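Matching sites in inositol 2-dehydrogenase/D-chiro-inositol 3-dehydrogenase from Lactobacillus casei, a protein that oxidises myo-inositol and D-chiro-inositol to their keto derivatives, 2-keto-myo-inositol and 1-keto-D-chiro-inositol, using NAD (PDB 4MJL (chain A, 1.60 Å), residues Gly136-Tyr141 and Leu186-Asp191), and in its relative inositol dehydrogenase from Lactobacillus casei (PDB 4MKX (chain B, 1.60 Å), residues Gly138-Phe143 and Ser196-Asp201). Both blocks share one frame: the second was fitted to the first on N, CA, C and O of the twelve residues, RMSD 0.50 Å. Numbering follows each deposited sequence.

Structure 1 (4MJL). With NAD (nicotinamide-adenine-dinucleotide), chain C.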
# COMPACT_ATOMS: atom_id res chain seq x y z
N GLY A 136 29.47 14.53 7.78
CA GLY A 136 28.46 14.23 6.75
C GLY A 136 27.53 13.02 6.90
O GLY A 136 27.31 12.29 5.94
N PHE A 137 26.98 12.81 8.08
CA PHE A 137 25.95 11.79 8.26
C PHE A 137 24.57 12.28 7.79
O PHE A 137 23.76 12.74 8.58
CB PHE A 137 25.90 11.34 9.71
CG PHE A 137 27.11 10.55 10.14
CD1 PHE A 137 27.44 9.35 9.52
CD2 PHE A 137 27.91 11.00 11.18
CE1 PHE A 137 28.56 8.61 9.94
CE2 PHE A 137 29.01 10.27 11.61
CZ PHE A 137 29.35 9.09 10.97
N MET A 138 24.31 12.12 6.50
CA MET A 138 23.14 12.74 5.87
C MET A 138 21.81 12.10 6.23
O MET A 138 20.79 12.68 5.94
CB MET A 138 23.30 12.80 4.35
CG MET A 138 22.96 11.47 3.60
SD MET A 138 24.11 10.15 4.02
CE MET A 138 23.31 8.72 3.21
N ARG A 139 21.80 10.88 6.76
CA ARG A 139 20.52 10.19 6.97
C ARG A 139 19.61 11.06 7.83
O ARG A 139 18.40 11.02 7.69
CB ARG A 139 20.69 8.85 7.69
CG ARG A 139 21.39 7.76 6.88
CD ARG A 139 20.39 7.11 5.93
NE ARG A 139 20.94 5.87 5.36
CZ ARG A 139 20.83 4.67 5.94
NH1 ARG A 139 20.15 4.51 7.09
NH2 ARG A 139 21.34 3.61 5.34
N ARG A 140 20.20 11.83 8.75
CA ARG A 140 19.42 12.60 9.70
C ARG A 140 18.60 13.66 8.97
O ARG A 140 17.65 14.20 9.53
CB ARG A 140 20.36 13.30 10.68
CG ARG A 140 21.08 12.32 11.58
CD ARG A 140 21.64 13.08 12.79
NE ARG A 140 22.64 12.25 13.48
CZ ARG A 140 23.13 12.57 14.67
NH1 ARG A 140 22.68 13.66 15.27
NH2 ARG A 140 24.02 11.81 15.23
N TYR A 141 18.98 13.96 7.73
CA TYR A 141 18.33 15.03 7.00
C TYR A 141 17.31 14.48 6.02
O TYR A 141 16.61 15.24 5.33
CB TYR A 141 19.37 15.81 6.26
CG TYR A 141 20.27 16.62 7.18
CD1 TYR A 141 19.88 17.86 7.60
CD2 TYR A 141 21.49 16.11 7.62
CE1 TYR A 141 20.67 18.59 8.47
CE2 TYR A 141 22.31 16.83 8.45
CZ TYR A 141 21.89 18.08 8.88
OH TYR A 141 22.69 18.85 9.71
N LEU A 186 26.99 0.02 7.12
CA LEU A 186 26.31 0.05 8.42
C LEU A 186 26.54 1.38 9.15
O LEU A 186 25.79 1.72 10.05
CB LEU A 186 26.76 -1.14 9.32
CG LEU A 186 26.05 -1.34 10.66
CD1 LEU A 186 24.58 -1.68 10.54
CD2 LEU A 186 26.75 -2.43 11.51
N ILE A 187 27.62 2.09 8.80
CA ILE A 187 28.00 3.33 9.50
C ILE A 187 26.81 4.31 9.55
O ILE A 187 26.64 5.04 10.52
CB ILE A 187 29.26 4.01 8.91
CG1 ILE A 187 29.83 5.07 9.90
CG2 ILE A 187 28.98 4.57 7.54
CD1 ILE A 187 30.54 4.45 11.07
N HIS A 188 25.98 4.29 8.52
CA HIS A 188 24.81 5.16 8.47
C HIS A 188 23.79 4.81 9.52
O HIS A 188 23.25 5.70 10.18
CB HIS A 188 24.23 5.09 7.06
CG HIS A 188 25.13 5.71 6.04
ND1 HIS A 188 25.34 7.07 5.99
CD2 HIS A 188 25.92 5.15 5.10
CE1 HIS A 188 26.20 7.33 5.01
NE2 HIS A 188 26.55 6.20 4.45
N GLU A 189 23.54 3.51 9.71
CA GLU A 189 22.67 3.06 10.80
C GLU A 189 23.34 3.34 12.14
O GLU A 189 22.66 3.70 13.10
CB GLU A 189 22.32 1.57 10.67
CG GLU A 189 21.23 1.29 9.62
CD GLU A 189 21.72 1.38 8.19
OE1 GLU A 189 22.92 1.16 7.92
OE2 GLU A 189 20.90 1.71 7.29
N ILE A 190 24.64 3.15 12.20
CA ILE A 190 25.38 3.41 13.45
C ILE A 190 25.18 4.86 13.92
O ILE A 190 24.88 5.09 15.10
CB ILE A 190 26.85 3.09 13.30
CG1 ILE A 190 27.03 1.56 13.45
CG2 ILE A 190 27.61 3.81 14.40
CD1 ILE A 190 28.42 1.00 12.97
N ASP A 191 25.30 5.83 13.02
CA ASP A 191 25.00 7.20 13.42
C ASP A 191 23.51 7.46 13.71
O ASP A 191 23.14 8.19 14.62
CB ASP A 191 25.48 8.19 12.38
CG ASP A 191 25.06 9.60 12.72
OD1 ASP A 191 25.69 10.22 13.61
OD2 ASP A 191 24.05 10.06 12.16
PA NAD C . 37.33 9.30 -4.27
O1A NAD C . 38.45 8.39 -4.13
O2A NAD C . 36.69 9.44 -5.49
O5B NAD C . 37.87 10.75 -4.07
C5B NAD C . 38.81 11.10 -3.15
C4B NAD C . 39.67 12.26 -3.66
O4B NAD C . 40.50 12.64 -2.61
C3B NAD C . 40.67 11.83 -4.74
O3B NAD C . 40.63 12.70 -5.83
C2B NAD C . 41.99 11.75 -4.02
O2B NAD C . 43.13 11.99 -4.82
C1B NAD C . 41.83 12.88 -3.06
N9A NAD C . 42.72 12.81 -1.92
C8A NAD C . 43.07 11.74 -1.29
N7A NAD C . 43.81 12.01 -0.24
C5A NAD C . 43.95 13.31 -0.20
C6A NAD C . 44.65 14.26 0.63
N6A NAD C . 45.34 13.91 1.68
N1A NAD C . 44.48 15.53 0.35
C2A NAD C . 43.83 15.96 -0.67
N3A NAD C . 43.19 15.15 -1.48
C4A NAD C . 43.23 13.83 -1.30
O3 NAD C . 36.42 9.02 -3.02
PN NAD C . 34.97 9.59 -2.66
O1N NAD C . 33.98 8.59 -3.00
O2N NAD C . 34.89 10.80 -3.34
O5D NAD C . 35.04 9.64 -1.14
C5D NAD C . 35.53 10.76 -0.46
C4D NAD C . 35.07 10.80 0.97
O4D NAD C . 33.68 10.97 0.95
C3D NAD C . 35.28 9.49 1.65
O3D NAD C . 35.57 9.80 2.96
C2D NAD C . 33.94 8.81 1.57
O2D NAD C . 33.86 8.00 2.68
C1D NAD C . 33.02 9.99 1.69
N1N NAD C . 31.68 9.71 1.16
C2N NAD C . 30.61 9.86 1.92
C3N NAD C . 29.36 9.57 1.44
C7N NAD C . 28.13 9.74 2.27
O7N NAD C . 27.17 9.16 1.96
N7N NAD C . 28.20 10.52 3.30
C4N NAD C . 29.23 9.18 0.12
C5N NAD C . 30.36 9.05 -0.65
C6N NAD C . 31.58 9.32 -0.07
O HOH W 1 24.20 9.24 7.65
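D191 reaches F137 because its CG stands opposite the backbone N (chi1 175°), while a bend at chi2 of E189 (75°) brings that carboxylate to R139. Loop 136-141, after the edge strand 133-135 of the Rossmann sheet, packs on helix 180-197 of the C-terminal domain at the cofactor: G136, M138 and H188 belong to the NAD pocket. D191 lies over one face of the F137 ring, its carboxylate 8° from parallel to it and its CB 3.7 Å from the ring centroid in a CH-pi contact; CG1 of I187 meets CE1 of F137 at 3.8 Å. R140 grips the D191 carboxylate side-on, its NE to OD2 at 2.9 Å and its NH2 to OD1 at 2.8 Å. R139 lays its guanidinium over CB of H188 and holds OE2 of E189 with NH1 and NH2, the latter at 2.8 Å; H167 bonds OE1. SD of M138 lies 3.6 Å from CE1 of H188, whose ND1 is linked by a water to the amide of R139. N7N of NAD bonds weakly to O of G136.

Structure 2 (4MKX).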
# COMPACT_ATOMS: atom_id res chain seq x y z
N GLY B 138 29.21 14.17 7.25
CA GLY B 138 28.15 13.88 6.29
C GLY B 138 27.19 12.74 6.62
O GLY B 138 26.95 11.86 5.78
N PHE B 139 26.62 12.74 7.82
CA PHE B 139 25.58 11.76 8.14
C PHE B 139 24.24 12.24 7.58
O PHE B 139 23.41 12.81 8.30
CB PHE B 139 25.51 11.54 9.66
CG PHE B 139 26.69 10.79 10.21
CD1 PHE B 139 27.08 9.58 9.65
CD2 PHE B 139 27.44 11.30 11.27
CE1 PHE B 139 28.18 8.88 10.14
CE2 PHE B 139 28.54 10.61 11.76
CZ PHE B 139 28.90 9.40 11.20
N MET B 140 24.03 12.03 6.28
CA MET B 140 22.94 12.69 5.58
C MET B 140 21.55 12.17 5.97
O MET B 140 20.56 12.87 5.76
CB MET B 140 23.12 12.63 4.06
CG MET B 140 22.79 11.30 3.39
SD MET B 140 23.96 10.00 3.80
CE MET B 140 23.38 8.67 2.76
N ARG B 141 21.46 10.99 6.56
CA ARG B 141 20.15 10.48 6.94
C ARG B 141 19.49 11.37 7.98
O ARG B 141 18.27 11.46 8.05
CB ARG B 141 20.23 9.04 7.43
CG ARG B 141 20.72 8.09 6.36
CD ARG B 141 20.51 6.67 6.81
NE ARG B 141 21.24 5.74 5.96
CZ ARG B 141 21.34 4.44 6.21
NH1 ARG B 141 20.73 3.93 7.27
NH2 ARG B 141 22.06 3.67 5.40
N ARG B 142 20.29 12.09 8.76
CA ARG B 142 19.73 13.04 9.71
C ARG B 142 18.99 14.18 9.02
O ARG B 142 18.21 14.88 9.67
CB ARG B 142 20.81 13.61 10.62
CG ARG B 142 21.50 12.56 11.47
CD ARG B 142 22.24 13.25 12.58
NE ARG B 142 23.10 12.36 13.33
CZ ARG B 142 23.57 12.66 14.53
NH1 ARG B 142 23.24 13.82 15.08
NH2 ARG B 142 24.35 11.80 15.19
N PHE B 143 19.22 14.37 7.72
CA PHE B 143 18.54 15.43 6.98
C PHE B 143 17.46 14.92 6.03
O PHE B 143 16.80 15.71 5.36
CB PHE B 143 19.56 16.26 6.20
CG PHE B 143 20.47 17.03 7.09
CD1 PHE B 143 21.63 16.45 7.57
CD2 PHE B 143 20.15 18.32 7.48
CE1 PHE B 143 22.47 17.15 8.41
CE2 PHE B 143 20.98 19.02 8.32
CZ PHE B 143 22.14 18.43 8.78
N SER B 196 27.61 0.15 7.20
CA SER B 196 26.80 0.24 8.41
C SER B 196 27.03 1.49 9.25
O SER B 196 26.34 1.67 10.26
CB SER B 196 27.02 -0.99 9.28
OG SER B 196 26.75 -2.17 8.55
N ILE B 197 27.99 2.33 8.87
CA ILE B 197 28.26 3.52 9.65
C ILE B 197 27.03 4.43 9.77
O ILE B 197 26.77 4.96 10.84
CB ILE B 197 29.48 4.32 9.11
CG1 ILE B 197 30.76 3.53 9.37
CG2 ILE B 197 29.60 5.66 9.80
CD1 ILE B 197 32.02 4.38 9.35
N HIS B 198 26.27 4.58 8.69
CA HIS B 198 25.07 5.40 8.76
C HIS B 198 24.03 4.77 9.68
O HIS B 198 23.27 5.49 10.35
CB HIS B 198 24.45 5.62 7.39
CG HIS B 198 25.26 6.46 6.47
ND1 HIS B 198 25.55 7.79 6.73
CD2 HIS B 198 25.84 6.18 5.27
CE1 HIS B 198 26.28 8.28 5.74
NE2 HIS B 198 26.45 7.33 4.84
N ASP B 199 23.97 3.45 9.70
CA ASP B 199 23.04 2.75 10.58
C ASP B 199 23.42 2.92 12.05
O ASP B 199 22.57 3.14 12.90
CB ASP B 199 22.96 1.27 10.21
CG ASP B 199 22.36 1.05 8.84
OD1 ASP B 199 21.24 1.54 8.59
OD2 ASP B 199 23.02 0.39 8.00
N ILE B 200 24.72 2.82 12.33
CA ILE B 200 25.21 3.07 13.68
C ILE B 200 24.83 4.48 14.12
O ILE B 200 24.29 4.68 15.21
CB ILE B 200 26.72 2.84 13.77
CG1 ILE B 200 27.02 1.33 13.66
CG2 ILE B 200 27.28 3.37 15.08
CD1 ILE B 200 28.43 1.03 13.25
N ASP B 201 25.06 5.47 13.25
CA ASP B 201 24.68 6.82 13.60
C ASP B 201 23.18 6.99 13.83
O ASP B 201 22.75 7.69 14.76
CB ASP B 201 25.16 7.79 12.53
CG ASP B 201 24.92 9.22 12.91
OD1 ASP B 201 25.60 9.70 13.86
OD2 ASP B 201 24.03 9.85 12.29
O HOH W 2 23.46 9.29 7.91
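A first torsion of -174° swings CG of D201 away from its own backbone N and over F139, while in D199 a chi1 of -66° leaves CG beside the backbone N, from where OD1 meets R141. D201 lies over one face of the F139 ring, its carboxylate plane 12° from that of the ring and its CB 4.0 Å from the ring centroid in a CH-pi contact; CG2 of I197 meets CE1 of F139 at 3.5 Å. R142 grips the D201 carboxylate side-on, its NE to OD2 at 2.9 Å and its NH2 to OD1 at 2.8 Å. R141 spreads its guanidinium over CB of H198 and bonds through NH1 to OD1 of D199 at 2.8 Å. S167 also bonds OD1 of D199, and S169 bonds OD2. SD of M140 lies 3.5 Å from CE1 of H198, an atom that also comes to 3.6 Å from O of G138. A water joins ND1 of H198 to the amide of R141.

Structure 1 against structure 2
Both structures fasten the loop to the helix by the same side-on salt bridge, R140(A) with D191(A) and R142(B) with D201(B), and by the acid lying over F137(A) or F139(B); the side chains of F137(A), M138(A), R140(A) and D191(A) and their counterparts keep their place. A water also occupies the same site in both. At the exchange of E189(A) for D199(B) the shorter acid still serves the arginine: the CB atoms stand 0.8 Å apart after superposition, and OD1 of D199(B) and CD of E189(A) are 0.6 Å apart. The salt bridge is thus kept, R139(A) NH2 to E189(A) OE2 and R141(B) NH1 to D199(B) OD1 both at 2.8 Å. I187(A) and I197(B) are modelled in different rotamers, chi1 -165° against -70°, with their CD1 atoms 2.3 Å apart; CG2 of I197(B) lies near the place of CG1 of I187(A), and the touch on F137(A) or F139(B) is kept. Y141(A) and F143(B) nearly superpose their rings, CZ on CZ 0.4 Å apart, whereas CG, CD1 and CD2 of L186(A) have no counterpart in S196(B), nor OG of S196(B) in L186(A). H188(A) and H198(B) keep their chi1 but are shifted, the CB atoms 0.7 Å apart. In structure 2 alone CE1 of H198(B) touches O of G138(B), at 3.6 Å; CE1 of H188(A) and O of G136(A) are 5.2 Å apart. NAD, modelled in structure 1 alone, touches G136(A), M138(A) and H188(A); no ligand is modelled at that place in structure 2.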